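1-deoxy-D-xylulose 5-phosphate reductoisomerase (Zymomonas mobilis, PDB 1R0K) catalyses the NADPH-dependent rearrangement and reduction of 1-deoxy-D-xylulose 5-phosphate to 2-C-methyl-D-erythritol 4-phosphate, using a divalent metal ion, in isoprenoid biosynthesis. Local coordinates at residues E25-L28 against D29-V33; M215-K218 against G219-I223; F229-L233 against E234-I238; T273-P277 against K278-T282. All coordinates share one frame; numbering follows the deposited sequence.

Contact 1 of 4, residues E25-L28 against D29-V33; sequences ERNL and DRYQV
Asn27 meets both Arg30 and Tyr31 in the tight loop from helix 15-25 into strand 31-38, which closes the first beta-alpha-beta unit of the Rossmann-type NADPH-binding domain. Backbone bonds define the turn. Asn27 O accepts from two amides: Arg30 N at 2.8 Å lies well above the carbonyl plane, 55° out of it, whereas Tyr31 N at 3.0 Å approaches almost in line with C=O. One oxygen thus fixes both the turn and the first residue of the strand.

The polar side chains form a second group. Asn27 and Arg30 run side by side in the same direction, their amide and guanidinium planes 58° apart, and Asn27 OD1 comes to 2.9 Å from Arg30 NH1. A bend at chi3 (49°) folds the arginine back along the asparagine, so that Asn27 CB sits over one face of the guanidinium. The other end of the asparagine amide is held by the preceding helix, since ND2 donates to Leu23 O. Arg30 NH2 also gives a weak bond to the hydroxyl of Tyr31.

Apolar contact centres on the Tyr31 ring, which is buried against Leu274 and strand 5-10. Asn27 CB stands 3.7 Å from Tyr31 CD1, and Arg30 CB lies over one ring face, offset toward the rim.

A water bridges Asn27 and Asp29 within the turn, donating to Asn27 OD1 at 2.8 Å and to Asp29 OD1 at 2.6 Å.

Contact 2 of 4, residues M215-K218 against G219-I223; sequences MMNK and GLELI
Met215 O, Met216 O, Asn217 O and Lys218 O accept in turn from the amides of Gly219, Leu220, Glu221 and Leu222, the i to i+4 ladder that starts helix 216-229, with Met215, whose phi is positive, as the N-cap residue after helix 206-214. The Leu220 N to Met216 O bond, 2.9 Å, is the most nearly aligned with its carbonyl.

One turn apart on the same helix, Lys218 and Glu221 form a salt bridge: Lys218 NZ donates to Glu221 OE1 at 2.7 Å, on the syn side and 18° out of the carboxylate plane. The lysine bends at chi2 (-58°), which brings CD and CE along the same oxygen, CE 3.3 Å from Glu221 OE1. The ammonium has further partners in Thr174 O and the carboxylate of Glu152. A water donates to Glu221 OE2 at 2.5 Å and accepts a weak bond from Lys218 NZ. Asn217 runs alongside Glu221, with its amide plane 80° from the carboxylate.

On another side of the helix, Met216 CG packs 4.2 Å from Leu220 CD1, facing helix 321-337.

Asn217, Lys218 and Glu221 are predicted to bind 1-deoxy-D-xylulose 5-phosphate, and Glu221 and Glu152 also the metal. Lys218 NZ is salt-bridged to both Glu221 and Glu152, whose OE1 atoms lie close together, and so probably offsets part of their mutual repulsion in the predicted metal site.

Contact 3 of 4, residues F229-L233 against E234-I238; sequences FQIPL and EKFEI
Ile231 pushes its CG1 branch against the Phe236 ring, and this is the tight half of the contact: Ile231 CG1 lies 3.4 Å from Phe236 CE1, oblique to the ring. The isoleucine holds CG1 between its backbone N and carbonyl carbon (chi1 65°), and the next torsion carries CD1 on to Lys235 CB at 3.8 Å. Backbone oxygens also border the aromatic group, Ile231 O and Leu233 O near its plane at the edge. Leu233 CD1 adds a looser touch at 4.4 Å from Phe236 CD1, while its side chain packs on Met312 and Ile315. Phe236 itself is buried against Ile171, Leu222 and Ala225.

The chain turns here through a short 3-10 segment that leads from helix 216-229 into strand 236-240, outermost within this chain in the mixed sheet. Two i to i+3 bonds mark it. Lys235 N donates to Pro232 O at 2.9 Å and Phe236 N to Leu233 O at 3.0 Å, each donor raised by more than 45° from the carbonyl plane. A water bridges the same turn, donating to Leu233 O at 2.7 Å and to Phe236 O.

The solvent side is looser. Exposed Pro232 and the extended Lys235 run side by side, their CD atoms 4.1 Å apart, and Lys235 NZ finds its partner in Val168 O of the neighbouring strand. Glu234, also exposed, bends at chi2 (-66°) and brings OE2 to 3.2 Å from Pro232 CB.

Contact 4 of 4, residues T273-P277 against K278-T282; sequences TLAWP and KRMET
Met280 packs against Ala275 and Leu274 where helix 267-275 ends and the chain doubles back. Its CB starts 3.8 Å from Ala275 CB, and CG touches the same methyl. With chi1 at 69°, CG is flanked by both backbone arms of its own residue, and from there SD reaches Leu274 CD2 at 3.8 Å. At the tip, CE turns at chi3 (-75°), lies 4.0 Å from Leu274 CD2 and also packs against the Asn27 side chain. The Met280 and Leu274 side chains pass at a slant, and Leu23 of helix 15-25 borders both.

Residues 275-278 form a type VIa beta turn with cis-Pro277 at its third position, closed by Lys278 N donating to Ala275 O at 2.8 Å from 43° above the carbonyl plane. Pro277 CB lies 3.9 Å above the plane of the Trp276 ring, over its centre. Beyond the turn, Arg279 points away from the helix to a salt bridge with Asp254 of the second subunit and a cation-pi contact with Tyr252 of the second subunit.

The thioether side chain thus packs toward the NADPH-binding domain, on Leu23, Asn27 and Arg30, while the charges of Arg279 and Glu281 pair across the dimer interface, Glu281 with Arg169 of the second subunit.

In the fold
Following the chain from the N terminus, contact 1 closes the loop between helix 15-25 and strand 31-38 of the seven-stranded parallel sheet. Contact 2 opens helix 216-229, and contact 3 closes the connection from that helix to strand 236-240; Leu222 CD1 and Phe236 CB, 3.7 Å apart, join the two. Contact 4 closes the turn after helix 267-275. The four follow in series, and none nests within or crosses another. Contacts 1 and 4, remote in sequence, nevertheless touch: Asn27 ND2 lies 3.4 Å from Met280 CE, a packing contact through which the loop after helix 267-275 rests on the first beta-alpha-beta unit. Contacts 1 and 2 have centres about 34 Å apart.

Contact 1 of 4, residues E25-L28 against D29-V33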
loop_
_atom_site.group_PDB
_atom_site.type_symbol
_atom_site.label_atom_id
_atom_site.label_comp_id
_atom_site.label_asym_id
_atom_site.label_seq_id
_atom_site.Cartn_x
_atom_site.Cartn_y
_atom_site.Cartn_z
ATOM N N GLU B 25 -19.333 -1.724 -19.841
ATOM C CA GLU B 25 -20.240 -2.687 -20.446
ATOM C C GLU B 25 -20.502 -3.954 -19.629
ATOM O O GLU B 25 -21.483 -4.661 -19.877
ATOM C CB GLU B 25 -19.757 -3.011 -21.855
ATOM C CG GLU B 25 -19.994 -1.834 -22.798
ATOM C CD GLU B 25 -19.560 -2.112 -24.214
ATOM O OE1 GLU B 25 -18.395 -1.805 -24.558
ATOM O OE2 GLU B 25 -20.389 -2.649 -24.979
ATOM N N ARG B 26 -19.644 -4.226 -18.650
ATOM C CA ARG B 26 -19.820 -5.375 -17.762
ATOM C C ARG B 26 -20.727 -4.919 -16.623
ATOM O O ARG B 26 -21.061 -5.694 -15.727
ATOM C CB ARG B 26 -18.481 -5.816 -17.162
ATOM C CG ARG B 26 -17.467 -6.311 -18.166
ATOM C CD ARG B 26 -16.104 -6.526 -17.517
ATOM N NE ARG B 26 -15.127 -6.972 -18.502
ATOM C CZ ARG B 26 -15.079 -8.200 -19.002
ATOM N NH1 ARG B 26 -15.949 -9.116 -18.600
ATOM N NH2 ARG B 26 -14.176 -8.505 -19.922
ATOM N N ASN B 27 -21.124 -3.652 -16.666
ATOM C CA ASN B 27 -21.954 -3.083 -15.613
ATOM C C ASN B 27 -22.960 -2.063 -16.133
ATOM O O ASN B 27 -23.143 -1.001 -15.537
ATOM C CB ASN B 27 -21.046 -2.423 -14.574
ATOM C CG ASN B 27 -20.120 -3.414 -13.900
ATOM O OD1 ASN B 27 -20.537 -4.157 -13.011
ATOM N ND2 ASN B 27 -18.858 -3.442 -14.327
ATOM N N LEU B 28 -23.621 -2.384 -17.237
ATOM C CA LEU B 28 -24.594 -1.470 -17.807
ATOM C C LEU B 28 -25.784 -1.248 -16.889
ATOM O O LEU B 28 -26.567 -0.323 -17.090
ATOM C CB LEU B 28 -25.051 -1.978 -19.176
ATOM C CG LEU B 28 -23.956 -1.850 -20.238
ATOM C CD1 LEU B 28 -24.428 -2.450 -21.560
ATOM C CD2 LEU B 28 -23.594 -0.375 -20.400
ATOM N N ASP B 29 -25.921 -2.092 -15.873
ATOM C CA ASP B 29 -27.021 -1.931 -14.930
ATOM C C ASP B 29 -26.621 -0.897 -13.878
ATOM O O ASP B 29 -27.459 -0.408 -13.119
ATOM C CB ASP B 29 -27.348 -3.267 -14.252
ATOM C CG ASP B 29 -26.201 -3.798 -13.415
ATOM O OD1 ASP B 29 -25.081 -3.941 -13.951
ATOM O OD2 ASP B 29 -26.423 -4.081 -12.219
ATOM N N ARG B 30 -25.334 -0.559 -13.851
ATOM C CA ARG B 30 -24.802 0.409 -12.890
ATOM C C ARG B 30 -24.445 1.743 -13.547
ATOM O O ARG B 30 -24.434 2.785 -12.890
ATOM C CB ARG B 30 -23.550 -0.164 -12.212
ATOM C CG ARG B 30 -23.816 -1.282 -11.207
ATOM C CD ARG B 30 -22.538 -2.056 -10.873
ATOM N NE ARG B 30 -21.420 -1.175 -10.539
ATOM C CZ ARG B 30 -20.161 -1.583 -10.375
ATOM N NH1 ARG B 30 -19.846 -2.867 -10.510
ATOM N NH2 ARG B 30 -19.209 -0.701 -10.085
ATOM N N TYR B 31 -24.158 1.703 -14.844
ATOM C CA TYR B 31 -23.769 2.901 -15.572
ATOM C C TYR B 31 -24.593 3.213 -16.807
ATOM O O TYR B 31 -24.934 2.323 -17.584
ATOM C CB TYR B 31 -22.301 2.797 -15.985
ATOM C CG TYR B 31 -21.377 2.539 -14.825
ATOM C CD1 TYR B 31 -20.742 1.307 -14.677
ATOM C CD2 TYR B 31 -21.162 3.515 -13.855
ATOM C CE1 TYR B 31 -19.918 1.050 -13.586
ATOM C CE2 TYR B 31 -20.338 3.269 -12.760
ATOM C CZ TYR B 31 -19.720 2.035 -12.631
ATOM O OH TYR B 31 -18.913 1.787 -11.543
ATOM N N GLN B 32 -24.882 4.498 -16.985
ATOM C CA GLN B 32 -25.635 4.993 -18.130
ATOM C C GLN B 32 -24.714 5.905 -18.937
ATOM O O GLN B 32 -24.296 6.962 -18.465
ATOM C CB GLN B 32 -26.862 5.775 -17.660
ATOM C CG GLN B 32 -27.443 6.694 -18.721
ATOM C CD GLN B 32 -28.790 7.262 -18.326
ATOM O OE1 GLN B 32 -28.970 7.756 -17.208
ATOM N NE2 GLN B 32 -29.748 7.201 -19.245
ATOM N N VAL B 33 -24.397 5.489 -20.156
ATOM C CA VAL B 33 -23.509 6.261 -21.007
ATOM C C VAL B 33 -24.170 7.490 -21.615
ATOM O O VAL B 33 -25.181 7.386 -22.305
ATOM C CB VAL B 33 -22.956 5.394 -22.144
ATOM C CG1 VAL B 33 -22.041 6.218 -23.032
ATOM C CG2 VAL B 33 -22.203 4.210 -21.563
HETATM O O HOH W 1 -23.176 -4.737 -12.354
#

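Contact 2 of 4, residues M215-K218 against G219-I223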
loop_
_atom_site.group_PDB
_atom_site.type_symbol
_atom_site.label_atom_id
_atom_site.label_comp_id
_atom_site.label_asym_id
_atom_site.label_seq_id
_atom_site.Cartn_x
_atom_site.Cartn_y
_atom_site.Cartn_z
ATOM N N MET B 215 13.564 9.075 -20.912
ATOM C CA MET B 215 13.010 9.203 -19.576
ATOM C C MET B 215 12.271 10.528 -19.413
ATOM O O MET B 215 12.012 10.975 -18.297
ATOM C CB MET B 215 14.091 9.042 -18.496
ATOM C CG MET B 215 14.531 7.596 -18.292
ATOM S SD MET B 215 15.340 7.312 -16.695
ATOM C CE MET B 215 13.918 7.094 -15.615
ATOM N N MET B 216 11.923 11.148 -20.537
ATOM C CA MET B 216 11.172 12.396 -20.509
ATOM C C MET B 216 9.786 12.058 -19.960
ATOM O O MET B 216 9.159 12.865 -19.270
ATOM C CB MET B 216 11.041 12.967 -21.921
ATOM C CG MET B 216 10.286 14.285 -21.999
ATOM S SD MET B 216 11.080 15.619 -21.071
ATOM C CE MET B 216 12.488 15.951 -22.104
ATOM N N ASN B 217 9.314 10.852 -20.266
ATOM C CA ASN B 217 8.005 10.416 -19.791
ATOM C C ASN B 217 7.987 10.483 -18.272
ATOM O O ASN B 217 6.989 10.893 -17.687
ATOM C CB ASN B 217 7.683 8.993 -20.284
ATOM C CG ASN B 217 8.520 7.913 -19.599
ATOM O OD1 ASN B 217 9.732 8.050 -19.438
ATOM N ND2 ASN B 217 7.867 6.825 -19.209
ATOM N N LYS B 218 9.095 10.104 -17.635
ATOM C CA LYS B 218 9.186 10.149 -16.176
ATOM C C LYS B 218 9.226 11.576 -15.666
ATOM O O LYS B 218 8.672 11.875 -14.606
ATOM C CB LYS B 218 10.428 9.413 -15.665
ATOM C CG LYS B 218 10.242 7.928 -15.510
ATOM C CD LYS B 218 9.090 7.609 -14.566
ATOM C CE LYS B 218 8.494 6.271 -14.946
ATOM N NZ LYS B 218 7.351 5.872 -14.105
ATOM N N GLY B 219 9.901 12.450 -16.409
ATOM C CA GLY B 219 9.983 13.842 -16.006
ATOM C C GLY B 219 8.601 14.468 -16.036
ATOM O O GLY B 219 8.236 15.236 -15.147
ATOM N N LEU B 220 7.824 14.131 -17.063
ATOM C CA LEU B 220 6.474 14.666 -17.197
ATOM C C LEU B 220 5.580 14.106 -16.097
ATOM O O LEU B 220 4.712 14.801 -15.569
ATOM C CB LEU B 220 5.909 14.323 -18.576
ATOM C CG LEU B 220 6.764 14.846 -19.736
ATOM C CD1 LEU B 220 6.187 14.376 -21.056
ATOM C CD2 LEU B 220 6.821 16.362 -19.686
ATOM N N GLU B 221 5.799 12.843 -15.753
ATOM C CA GLU B 221 5.030 12.207 -14.694
ATOM C C GLU B 221 5.294 12.907 -13.367
ATOM O O GLU B 221 4.394 13.064 -12.547
ATOM C CB GLU B 221 5.399 10.725 -14.595
ATOM C CG GLU B 221 4.716 9.876 -15.647
ATOM C CD GLU B 221 5.229 8.453 -15.673
ATOM O OE1 GLU B 221 5.615 7.943 -14.606
ATOM O OE2 GLU B 221 5.228 7.843 -16.763
ATOM N N LEU B 222 6.534 13.331 -13.158
ATOM C CA LEU B 222 6.901 14.024 -11.933
ATOM C C LEU B 222 6.152 15.346 -11.853
ATOM O O LEU B 222 5.654 15.736 -10.794
ATOM C CB LEU B 222 8.403 14.294 -11.914
ATOM C CG LEU B 222 8.916 15.148 -10.761
ATOM C CD1 LEU B 222 8.624 14.467 -9.432
ATOM C CD2 LEU B 222 10.412 15.370 -10.933
ATOM N N ILE B 223 6.082 16.039 -12.983
ATOM C CA ILE B 223 5.401 17.318 -13.031
ATOM C C ILE B 223 3.930 17.117 -12.703
ATOM O O ILE B 223 3.372 17.831 -11.877
ATOM C CB ILE B 223 5.559 17.972 -14.417
ATOM C CG1 ILE B 223 7.024 18.365 -14.625
ATOM C CG2 ILE B 223 4.657 19.196 -14.533
ATOM C CD1 ILE B 223 7.328 18.907 -16.001
HETATM O O HOH W 2 5.760 5.425 -16.909
#

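Contact 3 of 4, residues F229-L233 against E234-I238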
loop_
_atom_site.group_PDB
_atom_site.type_symbol
_atom_site.label_atom_id
_atom_site.label_comp_id
_atom_site.label_asym_id
_atom_site.label_seq_id
_atom_site.Cartn_x
_atom_site.Cartn_y
_atom_site.Cartn_z
ATOM N N PHE B 229 -0.659 15.952 -6.158
ATOM C CA PHE B 229 -0.535 15.735 -4.732
ATOM C C PHE B 229 -0.147 16.913 -3.853
ATOM O O PHE B 229 -0.184 16.820 -2.630
ATOM C CB PHE B 229 0.363 14.513 -4.534
ATOM C CG PHE B 229 -0.141 13.310 -5.289
ATOM C CD1 PHE B 229 -1.343 12.707 -4.922
ATOM C CD2 PHE B 229 0.504 12.867 -6.437
ATOM C CE1 PHE B 229 -1.903 11.686 -5.698
ATOM C CE2 PHE B 229 -0.045 11.846 -7.224
ATOM C CZ PHE B 229 -1.250 11.256 -6.856
ATOM N N GLN B 230 0.215 18.021 -4.483
ATOM C CA GLN B 230 0.520 19.247 -3.756
ATOM C C GLN B 230 1.477 19.168 -2.569
ATOM O O GLN B 230 1.237 19.799 -1.540
ATOM C CB GLN B 230 -0.801 19.869 -3.290
ATOM C CG GLN B 230 -1.823 20.058 -4.408
ATOM C CD GLN B 230 -1.559 21.291 -5.261
ATOM O OE1 GLN B 230 -1.763 22.421 -4.815
ATOM N NE2 GLN B 230 -1.101 21.079 -6.491
ATOM N N ILE B 231 2.545 18.390 -2.684
ATOM C CA ILE B 231 3.521 18.330 -1.602
ATOM C C ILE B 231 4.817 18.916 -2.154
ATOM O O ILE B 231 5.011 18.967 -3.368
ATOM C CB ILE B 231 3.783 16.883 -1.095
ATOM C CG1 ILE B 231 4.438 16.040 -2.185
ATOM C CG2 ILE B 231 2.480 16.246 -0.615
ATOM C CD1 ILE B 231 4.905 14.684 -1.688
ATOM N N PRO B 232 5.714 19.385 -1.273
ATOM C CA PRO B 232 6.993 19.974 -1.688
ATOM C C PRO B 232 7.766 19.086 -2.664
ATOM O O PRO B 232 7.879 17.878 -2.461
ATOM C CB PRO B 232 7.732 20.153 -0.364
ATOM C CG PRO B 232 6.620 20.449 0.587
ATOM C CD PRO B 232 5.575 19.424 0.194
ATOM N N LEU B 233 8.305 19.698 -3.712
ATOM C CA LEU B 233 9.064 18.974 -4.726
ATOM C C LEU B 233 10.181 18.112 -4.142
ATOM O O LEU B 233 10.424 17.002 -4.613
ATOM C CB LEU B 233 9.659 19.957 -5.737
ATOM C CG LEU B 233 10.489 19.334 -6.864
ATOM C CD1 LEU B 233 9.590 18.459 -7.737
ATOM C CD2 LEU B 233 11.131 20.431 -7.703
ATOM N N GLU B 234 10.862 18.617 -3.119
ATOM C CA GLU B 234 11.951 17.866 -2.502
ATOM C C GLU B 234 11.505 16.538 -1.890
ATOM O O GLU B 234 12.338 15.689 -1.570
ATOM C CB GLU B 234 12.664 18.713 -1.439
ATOM C CG GLU B 234 11.831 19.834 -0.842
ATOM C CD GLU B 234 11.488 20.903 -1.868
ATOM O OE1 GLU B 234 12.388 21.300 -2.640
ATOM O OE2 GLU B 234 10.325 21.350 -1.902
ATOM N N LYS B 235 10.199 16.351 -1.734
ATOM C CA LYS B 235 9.687 15.112 -1.157
ATOM C C LYS B 235 9.480 14.030 -2.209
ATOM O O LYS B 235 9.020 12.935 -1.895
ATOM C CB LYS B 235 8.374 15.362 -0.416
ATOM C CG LYS B 235 8.535 16.212 0.840
ATOM C CD LYS B 235 7.322 16.066 1.751
ATOM C CE LYS B 235 7.539 16.768 3.087
ATOM N NZ LYS B 235 6.392 16.551 4.013
ATOM N N PHE B 236 9.818 14.341 -3.456
ATOM C CA PHE B 236 9.686 13.374 -4.537
ATOM C C PHE B 236 10.996 12.671 -4.826
ATOM O O PHE B 236 12.072 13.271 -4.767
ATOM C CB PHE B 236 9.202 14.041 -5.824
ATOM C CG PHE B 236 7.747 14.386 -5.812
ATOM C CD1 PHE B 236 7.306 15.582 -5.257
ATOM C CD2 PHE B 236 6.812 13.503 -6.340
ATOM C CE1 PHE B 236 5.952 15.897 -5.229
ATOM C CE2 PHE B 236 5.452 13.807 -6.316
ATOM C CZ PHE B 236 5.021 15.004 -5.761
ATOM N N GLU B 237 10.890 11.387 -5.132
ATOM C CA GLU B 237 12.039 10.568 -5.464
ATOM C C GLU B 237 11.671 9.678 -6.633
ATOM O O GLU B 237 10.547 9.187 -6.716
ATOM C CB GLU B 237 12.426 9.671 -4.290
ATOM C CG GLU B 237 13.276 10.329 -3.228
ATOM C CD GLU B 237 13.515 9.408 -2.054
ATOM O OE1 GLU B 237 13.519 8.173 -2.260
ATOM O OE2 GLU B 237 13.712 9.920 -0.931
ATOM N N ILE B 238 12.613 9.481 -7.542
ATOM C CA ILE B 238 12.373 8.594 -8.664
ATOM C C ILE B 238 13.223 7.373 -8.353
ATOM O O ILE B 238 14.398 7.499 -8.005
ATOM C CB ILE B 238 12.813 9.222 -10.001
ATOM C CG1 ILE B 238 11.960 10.460 -10.288
ATOM C CG2 ILE B 238 12.684 8.196 -11.134
ATOM C CD1 ILE B 238 12.386 11.214 -11.536
HETATM O O HOH W 3 12.784 16.018 -5.480
#

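Contact 4 of 4, residues T273-P277 against K278-T282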
loop_
_atom_site.group_PDB
_atom_site.type_symbol
_atom_site.label_atom_id
_atom_site.label_comp_id
_atom_site.label_asym_id
_atom_site.label_seq_id
_atom_site.Cartn_x
_atom_site.Cartn_y
_atom_site.Cartn_z
ATOM N N THR B 273 -10.725 4.302 -10.446
ATOM C CA THR B 273 -11.316 5.626 -10.609
ATOM C C THR B 273 -12.807 5.542 -10.899
ATOM O O THR B 273 -13.571 6.426 -10.522
ATOM C CB THR B 273 -10.625 6.435 -11.741
ATOM O OG1 THR B 273 -10.927 5.849 -13.011
ATOM C CG2 THR B 273 -9.111 6.448 -11.544
ATOM N N LEU B 274 -13.217 4.465 -11.562
ATOM C CA LEU B 274 -14.620 4.273 -11.907
ATOM C C LEU B 274 -15.473 3.943 -10.678
ATOM O O LEU B 274 -16.565 4.485 -10.508
ATOM C CB LEU B 274 -14.749 3.168 -12.971
ATOM C CG LEU B 274 -16.168 2.876 -13.471
ATOM C CD1 LEU B 274 -16.794 4.157 -14.015
ATOM C CD2 LEU B 274 -16.136 1.792 -14.542
ATOM N N ALA B 275 -14.969 3.080 -9.804
ATOM C CA ALA B 275 -15.716 2.694 -8.610
ATOM C C ALA B 275 -15.577 3.656 -7.424
ATOM O O ALA B 275 -16.464 3.714 -6.570
ATOM C CB ALA B 275 -15.304 1.286 -8.177
ATOM N N TRP B 276 -14.472 4.398 -7.369
ATOM C CA TRP B 276 -14.219 5.330 -6.264
ATOM C C TRP B 276 -15.500 6.044 -5.830
ATOM O O TRP B 276 -16.258 6.524 -6.671
ATOM C CB TRP B 276 -13.174 6.374 -6.671
ATOM C CG TRP B 276 -12.582 7.073 -5.491
ATOM C CD1 TRP B 276 -11.527 6.646 -4.729
ATOM C CD2 TRP B 276 -13.068 8.266 -4.871
ATOM N NE1 TRP B 276 -11.333 7.499 -3.670
ATOM C CE2 TRP B 276 -12.264 8.501 -3.732
ATOM C CE3 TRP B 276 -14.108 9.158 -5.164
ATOM C CZ2 TRP B 276 -12.470 9.594 -2.884
ATOM C CZ3 TRP B 276 -14.314 10.246 -4.320
ATOM C CH2 TRP B 276 -13.497 10.454 -3.193
ATOM N N PRO B 277 -15.740 6.156 -4.508
ATOM C CA PRO B 277 -14.921 5.684 -3.387
ATOM C C PRO B 277 -15.040 4.193 -3.062
ATOM O O PRO B 277 -14.465 3.722 -2.079
ATOM C CB PRO B 277 -15.394 6.563 -2.235
ATOM C CG PRO B 277 -16.859 6.676 -2.518
ATOM C CD PRO B 277 -16.882 6.949 -4.013
ATOM N N LYS B 278 -15.788 3.458 -3.877
ATOM C CA LYS B 278 -15.956 2.024 -3.668
ATOM C C LYS B 278 -14.936 1.287 -4.529
ATOM O O LYS B 278 -14.076 1.904 -5.155
ATOM C CB LYS B 278 -17.367 1.590 -4.076
ATOM C CG LYS B 278 -18.477 2.341 -3.371
ATOM C CD LYS B 278 -19.840 1.887 -3.877
ATOM C CE LYS B 278 -20.969 2.578 -3.126
ATOM N NZ LYS B 278 -22.304 2.132 -3.613
ATOM N N ARG B 279 -15.035 -0.038 -4.553
ATOM C CA ARG B 279 -14.146 -0.857 -5.365
ATOM C C ARG B 279 -15.031 -1.758 -6.216
ATOM O O ARG B 279 -16.135 -2.124 -5.802
ATOM C CB ARG B 279 -13.237 -1.723 -4.486
ATOM C CG ARG B 279 -12.191 -0.954 -3.697
ATOM C CD ARG B 279 -10.948 -0.666 -4.525
ATOM N NE ARG B 279 -9.914 -0.017 -3.718
ATOM C CZ ARG B 279 -8.644 0.122 -4.092
ATOM N NH1 ARG B 279 -8.235 -0.341 -5.269
ATOM N NH2 ARG B 279 -7.777 0.721 -3.283
ATOM N N MET B 280 -14.560 -2.097 -7.407
ATOM C CA MET B 280 -15.319 -2.966 -8.294
ATOM C C MET B 280 -14.403 -4.058 -8.802
ATOM O O MET B 280 -13.186 -3.895 -8.845
ATOM C CB MET B 280 -15.860 -2.183 -9.489
ATOM C CG MET B 280 -14.782 -1.727 -10.459
ATOM S SD MET B 280 -15.410 -0.632 -11.753
ATOM C CE MET B 280 -16.267 -1.811 -12.828
ATOM N N GLU B 281 -14.984 -5.179 -9.192
ATOM C CA GLU B 281 -14.170 -6.251 -9.717
ATOM C C GLU B 281 -13.811 -5.931 -11.168
ATOM O O GLU B 281 -14.559 -5.238 -11.864
ATOM C CB GLU B 281 -14.935 -7.573 -9.644
ATOM C CG GLU B 281 -14.134 -8.757 -10.150
ATOM C CD GLU B 281 -14.710 -10.077 -9.703
ATOM O OE1 GLU B 281 -15.905 -10.322 -9.969
ATOM O OE2 GLU B 281 -13.964 -10.869 -9.087
ATOM N N THR B 282 -12.640 -6.381 -11.601
ATOM C CA THR B 282 -12.216 -6.208 -12.991
ATOM C C THR B 282 -11.559 -7.533 -13.337
ATOM O O THR B 282 -11.239 -8.319 -12.448
ATOM C CB THR B 282 -11.170 -5.079 -13.196
ATOM O OG1 THR B 282 -9.882 -5.531 -12.769
ATOM C CG2 THR B 282 -11.559 -3.823 -12.416
#